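Protein SSD1 (PDB 7AM1) binds mRNA in its untranslated regions and represses translation, as a non-enzymatic relative of the RNase II family that uses an alternative RNA recognition site. Local coordinates at residues F367-L372 against S376-H381. Numbering follows the deposited sequence.
Sequences FAISEL and SEFALH
The ring of F367 lies over L380 on one side of a short antiparallel hairpin. L380 CB sits under the ring face, 4.2 Å from the F367 ring centroid and 27° off its normal, a CH-pi contact. L380 CD1 reaches the same CE2-CZ end of the ring. Toward the opposite end, L380 O lies 3.5 Å from F367 CD1. The ring gets there because CG stands between the backbone N and the carbonyl carbon (chi1 52°), which turns it back over the partner strand. I369 CD1 borders the ring edge in plane.

The same two residues pair through their backbones. F367 N donates to L380 O at 2.9 Å, and L380 N returns a bond to F367 O at 3.0 Å. I369 N gives a nearly straight bond (171°) to F378 O. I369 CG1 also lies at the edge of the F378 ring, near its plane, a loose contact. A368 and A379 face the other side as a non-hydrogen-bonded pair, their CA atoms 4.0 Å apart.

At the turn end a side chain does the bonding. S376 OG donates to I369 O at 2.9 Å. It approaches from above the carbonyl plane.

An alanine at F367 would remove the ring, and L380 CB would probably lose its cover on this side, leaving a gap in the packing. I549 of helix 544-568 touches both I369 and L380. The hairpin is part of the seven-stranded mixed sheet of the RNB domain, between strands 389-397 and 476-479. Its chemistry implies a buried, mainly apolar joint, with three backbone bonds between the strands and a serine hydroxyl that adds one bond to a carbonyl near the turn, not along a lone pair.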
loop_
_atom_site.group_PDB
_atom_site.type_symbol
_atom_site.label_atom_id
_atom_site.label_comp_id
_atom_site.label_asym_id
_atom_site.label_seq_id
_atom_site.Cartn_x
_atom_site.Cartn_y
_atom_site.Cartn_z
ATOM N N PHE A 367 2.297 -20.503 23.216
ATOM C CA PHE A 367 1.143 -20.487 22.332
ATOM C C PHE A 367 1.583 -19.991 20.964
ATOM O O PHE A 367 2.238 -18.950 20.847
ATOM C CB PHE A 367 -0.010 -19.642 22.897
ATOM C CG PHE A 367 0.368 -18.247 23.304
ATOM C CD1 PHE A 367 0.940 -18.002 24.538
ATOM C CD2 PHE A 367 0.114 -17.173 22.464
ATOM C CE1 PHE A 367 1.279 -16.718 24.921
ATOM C CE2 PHE A 367 0.449 -15.882 22.843
ATOM C CZ PHE A 367 1.034 -15.658 24.074
ATOM N N ALA A 368 1.256 -20.770 19.941
ATOM C CA ALA A 368 1.513 -20.374 18.568
ATOM C C ALA A 368 0.409 -19.428 18.122
ATOM O O ALA A 368 -0.755 -19.603 18.490
ATOM C CB ALA A 368 1.570 -21.599 17.659
ATOM N N ILE A 369 0.782 -18.404 17.360
ATOM C CA ILE A 369 -0.170 -17.446 16.810
ATOM C C ILE A 369 -0.467 -17.821 15.367
ATOM O O ILE A 369 0.452 -17.973 14.552
ATOM C CB ILE A 369 0.360 -16.004 16.907
ATOM C CG1 ILE A 369 0.757 -15.684 18.352
ATOM C CG2 ILE A 369 -0.669 -15.017 16.373
ATOM C CD1 ILE A 369 -0.423 -15.553 19.302
ATOM N N SER A 370 -1.747 -17.972 15.051
ATOM C CA SER A 370 -2.193 -18.242 13.695
ATOM C C SER A 370 -2.928 -17.028 13.147
ATOM O O SER A 370 -3.594 -16.292 13.881
ATOM C CB SER A 370 -3.102 -19.474 13.643
ATOM O OG SER A 370 -4.326 -19.237 14.313
ATOM N N GLU A 371 -2.795 -16.827 11.843
ATOM C CA GLU A 371 -3.475 -15.752 11.137
ATOM C C GLU A 371 -4.462 -16.373 10.159
ATOM O O GLU A 371 -4.154 -17.374 9.503
ATOM C CB GLU A 371 -2.453 -14.855 10.430
ATOM C CG GLU A 371 -1.536 -14.113 11.419
ATOM C CD GLU A 371 -0.324 -13.448 10.773
ATOM O OE1 GLU A 371 0.611 -14.167 10.341
ATOM O OE2 GLU A 371 -0.298 -12.198 10.723
ATOM N N LEU A 372 -5.663 -15.805 10.096
ATOM C CA LEU A 372 -6.729 -16.383 9.287
ATOM C C LEU A 372 -6.272 -16.669 7.867
ATOM O O LEU A 372 -5.800 -15.774 7.161
ATOM C CB LEU A 372 -7.932 -15.437 9.262
ATOM C CG LEU A 372 -9.251 -16.067 8.822
ATOM C CD1 LEU A 372 -10.438 -15.512 9.568
ATOM C CD2 LEU A 372 -9.400 -15.816 7.309
ATOM N N SER A 376 0.967 -20.838 10.960
ATOM C CA SER A 376 1.509 -20.260 12.184
ATOM C C SER A 376 3.029 -20.280 12.090
ATOM O O SER A 376 3.635 -21.352 11.989
ATOM C CB SER A 376 1.042 -21.030 13.418
ATOM O OG SER A 376 1.718 -20.580 14.580
ATOM N N GLU A 377 3.643 -19.102 12.103
ATOM C CA GLU A 377 5.092 -19.019 12.029
ATOM C C GLU A 377 5.711 -18.308 13.222
ATOM O O GLU A 377 6.938 -18.165 13.267
ATOM C CB GLU A 377 5.524 -18.332 10.723
ATOM C CG GLU A 377 5.042 -16.906 10.509
ATOM C CD GLU A 377 5.406 -16.400 9.117
ATOM O OE1 GLU A 377 6.553 -16.642 8.695
ATOM O OE2 GLU A 377 4.558 -15.776 8.438
ATOM N N PHE A 378 4.909 -17.890 14.198
ATOM C CA PHE A 378 5.386 -17.141 15.351
ATOM C C PHE A 378 4.682 -17.656 16.593
ATOM O O PHE A 378 3.475 -17.909 16.566
ATOM C CB PHE A 378 5.121 -15.650 15.171
ATOM C CG PHE A 378 5.644 -14.797 16.284
ATOM C CD1 PHE A 378 6.991 -14.498 16.357
ATOM C CD2 PHE A 378 4.790 -14.263 17.233
ATOM C CE1 PHE A 378 7.481 -13.698 17.363
ATOM C CE2 PHE A 378 5.276 -13.457 18.235
ATOM C CZ PHE A 378 6.623 -13.174 18.298
ATOM N N ALA A 379 5.443 -17.833 17.670
ATOM C CA ALA A 379 4.907 -18.331 18.927
ATOM C C ALA A 379 5.555 -17.572 20.076
ATOM O O ALA A 379 6.654 -17.024 19.945
ATOM C CB ALA A 379 5.136 -19.841 19.067
ATOM N N LEU A 380 4.868 -17.560 21.218
ATOM C CA LEU A 380 5.315 -16.793 22.367
ATOM C C LEU A 380 5.152 -17.594 23.647
ATOM O O LEU A 380 4.300 -18.483 23.737
ATOM C CB LEU A 380 4.499 -15.502 22.539
ATOM C CG LEU A 380 4.670 -14.335 21.579
ATOM C CD1 LEU A 380 3.537 -13.340 21.811
ATOM C CD2 LEU A 380 6.032 -13.684 21.768
ATOM N N HIS A 381 5.964 -17.254 24.645
ATOM C CA HIS A 381 5.685 -17.660 26.011
ATOM C C HIS A 381 6.034 -16.501 26.929
ATOM O O HIS A 381 6.852 -15.641 26.588
ATOM C CB HIS A 381 6.442 -18.931 26.433
ATOM C CG HIS A 381 7.894 -18.729 26.746
ATOM N ND1 HIS A 381 8.897 -19.031 25.851
ATOM C CD2 HIS A 381 8.514 -18.321 27.879
ATOM C CE1 HIS A 381 10.072 -18.794 26.409
ATOM N NE2 HIS A 381 9.866 -18.357 27.639
#